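PDB 6GSZ: alpha-L-rhamnosidase from Aspergillus terreus, which probably hydrolyses terminal non-reducing alpha-L-rhamnose residues in alpha-L-rhamnosides, and binds calcium. Local coordinates for residues Y485-A488 against G489-A493; V534-Q537 against L538-F542; A652-Q656 against T657-L661; N683-Q687 against N688-V692. All coordinates share one frame; numbering follows the deposited sequence. Where two conformers were deposited one is given.

Contact 1 (Y485-A488 against G489-A493). With CA (calcium ion), chain K.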
loop_
_atom_site.group_PDB
_atom_site.type_symbol
_atom_site.label_atom_id
_atom_site.label_comp_id
_atom_site.label_asym_id
_atom_site.label_seq_id
_atom_site.Cartn_x
_atom_site.Cartn_y
_atom_site.Cartn_z
ATOM N N TYR A 485 -8.581 -0.879 -0.325
ATOM C CA TYR A 485 -7.983 -2.206 -0.390
ATOM C C TYR A 485 -7.743 -2.719 1.026
ATOM O O TYR A 485 -7.614 -1.938 1.960
ATOM C CB TYR A 485 -6.618 -2.167 -1.091
ATOM C CG TYR A 485 -6.610 -2.088 -2.607
ATOM C CD1 TYR A 485 -6.690 -3.245 -3.376
ATOM C CD2 TYR A 485 -6.539 -0.878 -3.282
ATOM C CE1 TYR A 485 -6.673 -3.194 -4.765
ATOM C CE2 TYR A 485 -6.524 -0.817 -4.664
ATOM C CZ TYR A 485 -6.604 -1.980 -5.413
ATOM O OH TYR A 485 -6.592 -1.940 -6.793
ATOM N N ASP A 486 -7.655 -4.048 1.162
ATOM C CA ASP A 486 -7.259 -4.691 2.398
ATOM C C ASP A 486 -5.735 -4.556 2.551
ATOM O O ASP A 486 -4.944 -5.311 1.965
ATOM C CB ASP A 486 -7.728 -6.136 2.442
ATOM C CG ASP A 486 -7.422 -6.831 3.760
ATOM O OD1 ASP A 486 -6.509 -6.380 4.499
ATOM O OD2 ASP A 486 -8.215 -7.766 4.094
ATOM N N THR A 487 -5.349 -3.502 3.284
ATOM C CA THR A 487 -3.960 -3.132 3.493
ATOM C C THR A 487 -3.343 -3.737 4.747
ATOM O O THR A 487 -2.197 -3.403 5.070
ATOM C CB THR A 487 -3.891 -1.622 3.690
ATOM O OG1 THR A 487 -4.792 -1.349 4.755
ATOM C CG2 THR A 487 -4.341 -0.860 2.455
ATOM N N ALA A 488 -4.081 -4.611 5.458
ATOM C CA ALA A 488 -3.655 -4.985 6.796
ATOM C C ALA A 488 -2.256 -5.648 6.802
ATOM O O ALA A 488 -1.399 -5.239 7.612
ATOM C CB ALA A 488 -4.710 -5.854 7.446
ATOM N N GLY A 489 -2.081 -6.691 5.994
ATOM C CA GLY A 489 -0.772 -7.373 5.978
ATOM C C GLY A 489 0.371 -6.517 5.451
ATOM O O GLY A 489 1.493 -6.525 6.017
ATOM N N PHE A 490 0.060 -5.738 4.426
ATOM C CA PHE A 490 1.025 -4.799 3.851
ATOM C C PHE A 490 1.533 -3.841 4.921
ATOM O O PHE A 490 2.721 -3.602 5.062
ATOM C CB PHE A 490 0.349 -4.091 2.688
ATOM C CG PHE A 490 1.128 -3.025 1.983
ATOM C CD1 PHE A 490 1.258 -1.768 2.519
ATOM C CD2 PHE A 490 1.768 -3.280 0.780
ATOM C CE1 PHE A 490 1.931 -0.748 1.862
ATOM C CE2 PHE A 490 2.416 -2.252 0.118
ATOM C CZ PHE A 490 2.538 -0.999 0.662
ATOM N N LEU A 491 0.611 -3.232 5.667
ATOM C CA LEU A 491 1.007 -2.239 6.680
ATOM C C LEU A 491 1.553 -2.916 7.932
ATOM O O LEU A 491 2.410 -2.325 8.596
ATOM C CB LEU A 491 -0.155 -1.303 6.990
ATOM C CG LEU A 491 -0.515 -0.346 5.861
ATOM C CD1 LEU A 491 -1.796 0.379 6.195
ATOM C CD2 LEU A 491 0.620 0.638 5.554
ATOM N N ARG A 492 1.140 -4.168 8.203
ATOM C CA ARG A 492 1.746 -4.865 9.309
ATOM C C ARG A 492 3.280 -4.946 9.138
ATOM O O ARG A 492 4.059 -4.719 10.087
ATOM C CB ARG A 492 1.162 -6.265 9.472
ATOM C CG ARG A 492 1.585 -6.975 10.747
ATOM C CD ARG A 492 1.053 -8.390 10.875
ATOM N NE ARG A 492 1.222 -8.834 12.256
ATOM C CZ ARG A 492 0.601 -9.909 12.753
ATOM N NH1 ARG A 492 -0.009 -10.759 11.916
ATOM N NH2 ARG A 492 0.548 -10.100 14.082
ATOM N N ALA A 493 3.680 -5.358 7.928
ATOM C CA ALA A 493 5.098 -5.512 7.597
ATOM C C ALA A 493 5.826 -4.160 7.685
ATOM O O ALA A 493 6.925 -4.048 8.295
ATOM C CB ALA A 493 5.223 -6.167 6.234
HETATM CA CA CA K . -8.982 -9.243 5.636
HETATM O O HOH W 1 -2.359 -6.306 2.669
HETATM O O HOH W 2 -4.055 -7.992 4.313
HETATM O O HOH W 3 -7.113 -8.391 6.555
HETATM O O HOH W 4 -10.806 -7.565 5.566
HETATM O O HOH W 5 -10.983 -10.530 5.215
#

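Contact 2 (V534-Q537 against L538-F542)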
loop_
_atom_site.group_PDB
_atom_site.type_symbol
_atom_site.label_atom_id
_atom_site.label_comp_id
_atom_site.label_asym_id
_atom_site.label_seq_id
_atom_site.Cartn_x
_atom_site.Cartn_y
_atom_site.Cartn_z
ATOM N N VAL A 534 -0.844 5.558 12.224
ATOM C CA VAL A 534 -1.082 4.456 11.286
ATOM C C VAL A 534 -1.579 3.234 12.079
ATOM O O VAL A 534 -2.589 2.648 11.695
ATOM C CB VAL A 534 0.089 4.181 10.332
ATOM C CG1 VAL A 534 -0.219 3.030 9.397
ATOM C CG2 VAL A 534 0.346 5.431 9.506
ATOM N N PRO A 535 -0.942 2.819 13.194
ATOM C CA PRO A 535 -1.522 1.790 14.077
ATOM C C PRO A 535 -2.957 2.085 14.545
ATOM O O PRO A 535 -3.804 1.163 14.521
ATOM C CB PRO A 535 -0.530 1.708 15.241
ATOM C CG PRO A 535 0.787 2.055 14.574
ATOM C CD PRO A 535 0.412 3.194 13.649
ATOM N N TRP A 536 -3.215 3.331 14.953
ATOM C CA TRP A 536 -4.564 3.633 15.452
ATOM C C TRP A 536 -5.593 3.364 14.339
ATOM O O TRP A 536 -6.632 2.730 14.556
ATOM C CB TRP A 536 -4.632 5.090 15.906
ATOM C CG TRP A 536 -5.986 5.550 16.380
ATOM C CD1 TRP A 536 -6.502 5.448 17.625
ATOM C CD2 TRP A 536 -6.969 6.204 15.582
ATOM N NE1 TRP A 536 -7.746 6.010 17.669
ATOM C CE2 TRP A 536 -8.088 6.440 16.415
ATOM C CE3 TRP A 536 -7.044 6.518 14.230
ATOM C CZ2 TRP A 536 -9.249 7.029 15.918
ATOM C CZ3 TRP A 536 -8.190 7.094 13.731
ATOM C CH2 TRP A 536 -9.273 7.349 14.573
ATOM N N GLN A 537 -5.320 3.873 13.138
ATOM C CA GLN A 537 -6.207 3.686 11.994
ATOM C C GLN A 537 -6.314 2.203 11.594
ATOM O O GLN A 537 -7.360 1.742 11.081
ATOM C CB GLN A 537 -5.868 4.600 10.832
ATOM C CG GLN A 537 -6.805 4.468 9.645
ATOM C CD GLN A 537 -8.234 4.856 9.977
ATOM O OE1 GLN A 537 -8.480 5.997 10.319
ATOM N NE2 GLN A 537 -9.157 3.914 9.787
ATOM N N LEU A 538 -5.178 1.490 11.653
ATOM C CA LEU A 538 -5.191 0.110 11.273
ATOM C C LEU A 538 -6.178 -0.660 12.165
ATOM O O LEU A 538 -6.849 -1.578 11.691
ATOM C CB LEU A 538 -3.760 -0.440 11.339
ATOM C CG LEU A 538 -3.478 -1.665 10.511
ATOM C CD1 LEU A 538 -3.678 -1.410 9.014
ATOM C CD2 LEU A 538 -2.069 -2.133 10.807
ATOM N N TYR A 539 -6.156 -0.338 13.471
ATOM C CA TYR A 539 -7.077 -0.988 14.407
ATOM C C TYR A 539 -8.554 -0.580 14.148
ATOM O O TYR A 539 -9.409 -1.465 14.083
ATOM C CB TYR A 539 -6.649 -0.656 15.829
ATOM C CG TYR A 539 -7.509 -1.322 16.866
ATOM C CD1 TYR A 539 -7.513 -2.694 16.968
ATOM C CD2 TYR A 539 -8.325 -0.623 17.730
ATOM C CE1 TYR A 539 -8.292 -3.380 17.889
ATOM C CE2 TYR A 539 -9.063 -1.279 18.706
ATOM C CZ TYR A 539 -9.063 -2.666 18.782
ATOM O OH TYR A 539 -9.828 -3.341 19.688
ATOM N N GLU A 540 -8.779 0.702 13.857
ATOM C CA GLU A 540 -10.119 1.149 13.499
ATOM C C GLU A 540 -10.638 0.337 12.300
ATOM O O GLU A 540 -11.804 -0.104 12.256
ATOM C CB GLU A 540 -10.140 2.622 13.153
ATOM C CG GLU A 540 -9.935 3.518 14.364
ATOM C CD GLU A 540 -10.995 3.447 15.440
ATOM O OE1 GLU A 540 -12.156 3.787 15.118
ATOM O OE2 GLU A 540 -10.634 3.009 16.565
ATOM N N SER A 541 -9.744 0.094 11.329
ATOM C CA SER A 541 -10.179 -0.548 10.073
ATOM C C SER A 541 -10.343 -2.072 10.220
ATOM O O SER A 541 -11.294 -2.658 9.640
ATOM C CB SER A 541 -9.138 -0.269 9.003
ATOM O OG SER A 541 -9.127 1.103 8.668
ATOM N N PHE A 542 -9.407 -2.727 10.936
ATOM C CA PHE A 542 -9.351 -4.222 10.886
ATOM C C PHE A 542 -9.562 -4.909 12.245
ATOM O O PHE A 542 -9.771 -6.110 12.307
ATOM C CB PHE A 542 -8.077 -4.690 10.193
ATOM C CG PHE A 542 -7.914 -4.149 8.800
ATOM C CD1 PHE A 542 -8.720 -4.564 7.759
ATOM C CD2 PHE A 542 -6.976 -3.179 8.557
ATOM C CE1 PHE A 542 -8.580 -4.027 6.491
ATOM C CE2 PHE A 542 -6.839 -2.622 7.286
ATOM C CZ PHE A 542 -7.635 -3.041 6.256
HETATM O O HOH W 6 -8.125 2.639 17.246
#

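Contact 3 (A652-Q656 against T657-L661). With NAG (2-acetamido-2-deoxy-beta-D-glucopyranose), chain E.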
loop_
_atom_site.group_PDB
_atom_site.type_symbol
_atom_site.label_atom_id
_atom_site.label_comp_id
_atom_site.label_asym_id
_atom_site.label_seq_id
_atom_site.Cartn_x
_atom_site.Cartn_y
_atom_site.Cartn_z
ATOM N N ALA A 652 -4.134 31.869 16.666
ATOM C CA ALA A 652 -2.984 32.699 16.312
ATOM C C ALA A 652 -2.927 32.910 14.785
ATOM O O ALA A 652 -2.611 34.011 14.316
ATOM C CB ALA A 652 -1.710 32.073 16.834
ATOM N N ASN A 653 -3.255 31.864 14.028
ATOM C CA ASN A 653 -3.421 31.946 12.564
ATOM C C ASN A 653 -4.827 31.469 12.191
ATOM O O ASN A 653 -5.152 30.291 12.327
ATOM C CB ASN A 653 -2.362 31.119 11.820
ATOM C CG ASN A 653 -0.968 31.349 12.343
ATOM O OD1 ASN A 653 -0.311 30.399 12.711
ATOM N ND2 ASN A 653 -0.532 32.609 12.388
ATOM N N GLU A 654 -5.648 32.395 11.692
ATOM C CA GLU A 654 -7.012 32.087 11.262
ATOM C C GLU A 654 -7.004 31.656 9.788
ATOM O O GLU A 654 -7.365 32.385 8.888
ATOM C CB GLU A 654 -7.913 33.298 11.506
ATOM C CG GLU A 654 -8.241 33.552 12.971
ATOM C CD GLU A 654 -9.490 32.832 13.482
ATOM O OE1 GLU A 654 -10.504 32.907 12.792
ATOM O OE2 GLU A 654 -9.397 32.141 14.559
ATOM N N THR A 655 -6.535 30.427 9.593
ATOM C CA THR A 655 -6.361 29.771 8.316
ATOM C C THR A 655 -7.153 28.468 8.328
ATOM O O THR A 655 -7.636 28.022 9.378
ATOM C CB THR A 655 -4.888 29.449 8.081
ATOM O OG1 THR A 655 -4.431 28.567 9.123
ATOM C CG2 THR A 655 -4.035 30.703 8.048
ATOM N N GLN A 656 -7.339 27.877 7.156
ATOM C CA GLN A 656 -8.067 26.637 7.080
ATOM C C GLN A 656 -7.436 25.603 8.015
ATOM O O GLN A 656 -8.152 24.937 8.763
ATOM C CB GLN A 656 -8.193 26.160 5.643
ATOM C CG GLN A 656 -9.107 27.038 4.811
ATOM C CD GLN A 656 -9.332 26.498 3.422
ATOM O OE1 GLN A 656 -9.254 25.286 3.181
ATOM N NE2 GLN A 656 -9.591 27.420 2.494
ATOM N N THR A 657 -6.110 25.409 7.931
ATOM C CA THR A 657 -5.467 24.423 8.812
ATOM C C THR A 657 -5.469 24.879 10.283
ATOM O O THR A 657 -5.682 24.057 11.196
ATOM C CB THR A 657 -4.049 24.118 8.331
ATOM O OG1 THR A 657 -4.183 23.501 7.054
ATOM C CG2 THR A 657 -3.278 23.227 9.271
ATOM N N GLY A 658 -5.195 26.163 10.515
ATOM C CA GLY A 658 -5.117 26.687 11.867
ATOM C C GLY A 658 -6.415 26.562 12.669
ATOM O O GLY A 658 -6.346 26.365 13.897
ATOM N N LEU A 659 -7.552 26.612 11.966
ATOM C CA LEU A 659 -8.843 26.367 12.582
ATOM C C LEU A 659 -9.186 24.872 12.563
ATOM O O LEU A 659 -9.748 24.348 13.507
ATOM C CB LEU A 659 -9.905 27.182 11.854
ATOM C CG LEU A 659 -9.892 28.664 12.208
ATOM C CD1 LEU A 659 -10.487 29.464 11.079
ATOM C CD2 LEU A 659 -10.611 28.918 13.517
ATOM N N ALA A 660 -8.951 24.181 11.444
ATOM C CA ALA A 660 -9.440 22.795 11.316
ATOM C C ALA A 660 -8.807 21.895 12.388
ATOM O O ALA A 660 -9.460 21.023 12.970
ATOM C CB ALA A 660 -9.179 22.250 9.942
ATOM N N LEU A 661 -7.507 22.061 12.647
ATOM C CA LEU A 661 -6.854 21.154 13.615
ATOM C C LEU A 661 -7.440 21.249 15.022
ATOM O O LEU A 661 -7.802 20.193 15.581
ATOM C CB LEU A 661 -5.336 21.326 13.594
ATOM C CG LEU A 661 -4.650 21.057 12.267
ATOM C CD1 LEU A 661 -3.149 21.235 12.394
ATOM C CD2 LEU A 661 -4.982 19.662 11.748
HETATM C C1 NAG E . 0.778 32.933 12.912
HETATM C C2 NAG E . 1.453 34.033 12.141
HETATM C C3 NAG E . 2.778 34.435 12.800
HETATM C C4 NAG E . 2.674 34.675 14.304
HETATM C C5 NAG E . 2.007 33.441 14.947
HETATM C C6 NAG E . 1.862 33.511 16.470
HETATM C C7 NAG E . 2.469 32.447 10.491
HETATM C C8 NAG E . 2.616 32.133 9.052
HETATM N N2 NAG E . 1.678 33.533 10.789
HETATM O O3 NAG E . 3.238 35.571 12.124
HETATM O O4 NAG E . 4.000 34.652 14.829
HETATM O O5 NAG E . 0.748 33.235 14.318
HETATM O O6 NAG E . 1.102 34.674 16.807
HETATM O O7 NAG E . 3.074 31.708 11.290
#

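Contact 4 (N683-Q687 against N688-V692)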
loop_
_atom_site.group_PDB
_atom_site.type_symbol
_atom_site.label_atom_id
_atom_site.label_comp_id
_atom_site.label_asym_id
_atom_site.label_seq_id
_atom_site.Cartn_x
_atom_site.Cartn_y
_atom_site.Cartn_z
ATOM N N ASN A 683 -16.608 30.809 6.970
ATOM C CA ASN A 683 -16.517 32.155 6.418
ATOM C C ASN A 683 -15.213 32.332 5.629
ATOM O O ASN A 683 -15.274 32.892 4.519
ATOM C CB ASN A 683 -16.647 33.219 7.509
ATOM C CG ASN A 683 -16.689 34.618 6.938
ATOM O OD1 ASN A 683 -17.586 34.936 6.164
ATOM N ND2 ASN A 683 -15.713 35.439 7.279
ATOM N N ILE A 684 -14.079 31.873 6.186
ATOM C CA ILE A 684 -12.762 31.958 5.498
ATOM C C ILE A 684 -12.816 31.177 4.175
ATOM O O ILE A 684 -12.303 31.666 3.161
ATOM C CB ILE A 684 -11.626 31.449 6.414
ATOM C CG1 ILE A 684 -11.277 32.493 7.477
ATOM C CG2 ILE A 684 -10.411 31.035 5.596
ATOM C CD1 ILE A 684 -10.763 31.898 8.779
ATOM N N ILE A 685 -13.432 29.989 4.199
ATOM C CA ILE A 685 -13.567 29.162 3.009
ATOM C C ILE A 685 -14.410 29.890 1.950
ATOM O O ILE A 685 -14.060 29.928 0.778
ATOM C CB ILE A 685 -14.129 27.785 3.390
ATOM C CG1 ILE A 685 -13.093 26.993 4.196
ATOM C CG2 ILE A 685 -14.637 27.038 2.174
ATOM C CD1 ILE A 685 -13.667 25.776 4.930
ATOM N N LYS A 686 -15.535 30.464 2.384
ATOM C CA LYS A 686 -16.452 31.177 1.476
ATOM C C LYS A 686 -15.752 32.392 0.844
ATOM O O LYS A 686 -15.902 32.637 -0.374
ATOM C CB LYS A 686 -17.761 31.520 2.200
ATOM C CG LYS A 686 -18.757 32.331 1.393
ATOM C CD LYS A 686 -20.021 32.686 2.170
ATOM C CE LYS A 686 -20.951 33.565 1.342
ATOM N NZ LYS A 686 -22.306 33.704 1.934
ATOM N N GLN A 687 -14.977 33.129 1.642
ATOM C CA GLN A 687 -14.279 34.322 1.167
ATOM C C GLN A 687 -13.144 33.925 0.212
ATOM O O GLN A 687 -12.758 34.709 -0.610
ATOM C CB GLN A 687 -13.806 35.175 2.343
ATOM C CG GLN A 687 -14.953 35.775 3.152
ATOM C CD GLN A 687 -16.029 36.467 2.340
ATOM O OE1 GLN A 687 -17.226 36.154 2.435
ATOM N NE2 GLN A 687 -15.612 37.431 1.531
ATOM N N ASN A 688 -12.693 32.669 0.291
ATOM C CA ASN A 688 -11.700 32.131 -0.634
ATOM C C ASN A 688 -12.343 31.463 -1.850
ATOM O O ASN A 688 -11.677 30.703 -2.549
ATOM C CB ASN A 688 -10.829 31.107 0.103
ATOM C CG ASN A 688 -9.472 30.900 -0.539
ATOM O OD1 ASN A 688 -8.836 31.882 -0.910
ATOM N ND2 ASN A 688 -9.012 29.651 -0.632
ATOM N N ASP A 689 -13.620 31.722 -2.133
ATOM C CA ASP A 689 -14.362 31.123 -3.255
ATOM C C ASP A 689 -14.298 29.592 -3.195
ATOM O O ASP A 689 -14.278 28.912 -4.221
ATOM C CB ASP A 689 -13.870 31.678 -4.593
ATOM C CG ASP A 689 -14.227 33.128 -4.851
ATOM O OD1 ASP A 689 -15.302 33.568 -4.385
ATOM O OD2 ASP A 689 -13.420 33.796 -5.507
ATOM N N TYR A 690 -14.304 29.058 -1.965
ATOM C CA TYR A 690 -14.361 27.617 -1.678
ATOM C C TYR A 690 -13.125 26.855 -2.184
ATOM O O TYR A 690 -13.144 25.626 -2.228
ATOM C CB TYR A 690 -15.642 26.969 -2.213
ATOM C CG TYR A 690 -16.879 27.501 -1.522
ATOM C CD1 TYR A 690 -17.305 26.987 -0.305
ATOM C CD2 TYR A 690 -17.609 28.558 -2.060
ATOM C CE1 TYR A 690 -18.434 27.468 0.343
ATOM C CE2 TYR A 690 -18.739 29.052 -1.416
ATOM C CZ TYR A 690 -19.158 28.494 -0.219
ATOM O OH TYR A 690 -20.289 28.925 0.434
ATOM N N LYS A 691 -12.054 27.566 -2.493
ATOM C CA LYS A 691 -10.795 26.931 -2.889
ATOM C C LYS A 691 -10.101 26.390 -1.644
ATOM O O LYS A 691 -10.141 26.970 -0.547
ATOM C CB LYS A 691 -9.889 27.927 -3.603
ATOM C CG LYS A 691 -10.461 28.418 -4.919
ATOM C CD LYS A 691 -9.705 29.564 -5.540
ATOM C CE LYS A 691 -10.232 29.879 -6.923
ATOM N NZ LYS A 691 -10.867 31.215 -6.973
ATOM N N VAL A 692 -9.466 25.237 -1.811
ATOM C CA VAL A 692 -8.782 24.555 -0.705
ATOM C C VAL A 692 -7.610 25.412 -0.254
ATOM O O VAL A 692 -6.894 26.000 -1.089
ATOM C CB VAL A 692 -8.274 23.159 -1.101
ATOM C CG1 VAL A 692 -9.352 22.316 -1.730
ATOM C CG2 VAL A 692 -7.061 23.237 -2.009
HETATM O O HOH W 7 -17.751 32.616 -2.419
#

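Contact 1 (Y485-A488 against G489-A493)
Thr487 and Leu491 meet at the start of helix 488-503, a buried helix start in the six-hairpin glycosidase domain where the chain has just left helix 471-484. Thr487 O receives Leu491 N at 2.9 Å, and Ala488 O takes Arg492 N one residue on. The two side chains at the head of this turn run alongside each other: Leu491 CD1 rests 3.7 Å from Thr487 OG1. A chi1 of 55° puts that hydroxyl beside the leucine methyl, and it hydrogen-bonds to Asn482 of the preceding helix. Arg492 leads away in an extended chain to salt bridges with Glu550 and Glu10.

Asp486 works at both ends of its carboxylate. OD1 accepts Ala488 N at 3.2 Å, a capping bond, and also a water that in turn accepts from Gly489 N; a second water joins Asp486 O to Phe490 N. The amides of 488, 489 and 490, which open the helix, are therefore all tied back to one aspartate, directly or through solvent. The calcium ion and the nearby positive end of the helix would both be expected to stabilise its negative charge. On the metal side, Asp486 OD2 binds the calcium ion at 2.3 Å, and one of the ion's waters gives a weak hydrogen bond to OD1.

Contact 2 (V534-Q537 against L538-F542)
Gln537, Leu538 and Glu540 are the residues most covered in this contact along the last turns of helix 530-542, an alpha helix of the six-hairpin glycosidase domain. The backbone follows the i to i+4 pattern, from Leu538 N on Val534 O to Ser541 N on Gln537 O. Leu538 packs chiefly at its base, CB lying 3.3 Å from Val534 O, while the end of its side chain leads away to Leu491 of helix 488-503.

Gln537 makes a polar link one turn on. Its NE2 donates to Ser541 OG at 3.0 Å, and the hydroxyl lies within 5° of the amide plane. A bend at chi2 (63°) turns the glutamine chain forward along the helix, toward its C-terminal end. Ser541 OG also bonds to Asn482 ND2 of helix 471-484, which ties the pair to its neighbour. The same Gln537 NE2 passes 3.7 Å from Glu540 CB, with the amide and carboxylate planes close to perpendicular.

Glu540 makes a CH-pi contact with Trp536. Its CG stands 3.8 Å from the centroid of the six-membered ring of Trp536, over the face and only 7° off the normal. The glutamate bends at chi2, which brings its carboxylate nearly parallel to the indole, with CD 4.0 Å from Trp536 CZ2. Beyond this pair, Trp536 also touches an N-acetylglucosamine of a glycan attached to the protein. One water bridges the two residues, donating to Trp536 O at 3.1 Å and to Glu540 OE2 at 2.6 Å.

Contact 3 (A652-Q656 against T657-L661)
Thr655 is the N-cap of helix 656-664 in the six-hairpin glycosidase domain, and its side chain reaches Gly658 in the first turn. The hydrogen bonds come first. Thr655 OG1 accepts Gly658 N at 2.9 Å, the classic N-cap bond; a chi1 of 61° turns the hydroxyl toward that amide, and Thr596 is its second partner. Thr655 O then takes Leu659 N at 2.9 Å, and Gln656 O takes Ala660 N, which starts the i to i+4 bonding of the helix.

Van der Waals contact is slighter. Leu659 lays its methyls against the carboxylate of Glu654, CD2 lying 3.6 Å from OE2, as the two side chains cross at a slant. The charge itself is answered elsewhere, by a salt bridge to Arg680 and a hydrogen bond from Met651 N. Glu654 is also the centre of an inverse gamma turn, closed by a weak bond from Thr655 N to Asn653 O. That same carbonyl oxygen packs 3.6 Å from Gly658 CA, close beside the cap.

The covalent link is the glycan. Asn653 OD1 is held by Asn597 N, while Asn653 ND2 is bonded to C1 of the N-acetylglucosamine at 1.4 Å.

Contact 4 (N683-Q687 against N688-V692)
Tyr690 folds back over the end of helix 671-687 and lays its ring against Lys686 and Ile685. The tyrosine and Lys686 run side by side in the same direction: Lys686 CA sits over one face of the ring, 4.2 Å from its centroid and 13° off the normal, in a CH-pi contact. Farther out, Lys686 CG passes 3.9 Å from Tyr690 OH, so the extended aliphatic chain of the lysine follows the phenol outward. Ile685 instead meets Tyr690 at about a right angle, with CG2 3.6 Å from CD1. Its CG2 is anti to its own N (chi1, measured to CG1, is -69°), which turns this methyl to the tyrosine.

The backbone beneath is a Schellman motif. Tyr690 N donates to Ile685 O at 2.9 Å, and Asp689, the C-prime residue with positive phi, gives its N to Lys686 O at 3.0 Å from well above the carbonyl plane. A type I' turn from Asn688 to Lys691 carries the chain away; Asn688 ND2 braces it by donating to Lys691 O at 2.9 Å, an oxygen that also receives Gln656 NE2 of helix 656-664. One water donates to Lys686 O and, at longer range, to Asp689 OD1.

The Schellman bonds thus satisfy carbonyls of the last turn that the ended helix could no longer pair in its regular pattern. Local backbone bonds and hydrocarbon packing suit this surface site, where Lys686 covers the tyrosine with its aliphatic part while its ammonium end leads away from the turn.

Overall arrangement
All four are local contacts of one six-hairpin domain, but they fall into two pairs. Contacts 1 and 2 lie nearer the centre of the chain and touch: Phe542 packs on Thr487 and Ala488, and Leu538 on Leu491, joining helices 488-503 and 530-542. Contacts 3 and 4, centred about 13 Å apart, join helices 656-664 and 671-687 farther out, with Leu659 against Ile684. Contacts 1 and 3 are buried helix starts, one capped by a calcium-binding aspartate and the other by a threonine near a glycan. Contact 2, partly buried, adds side-chain links within a helix; contact 4, at the surface, closes one with backbone bonds and an aromatic ring.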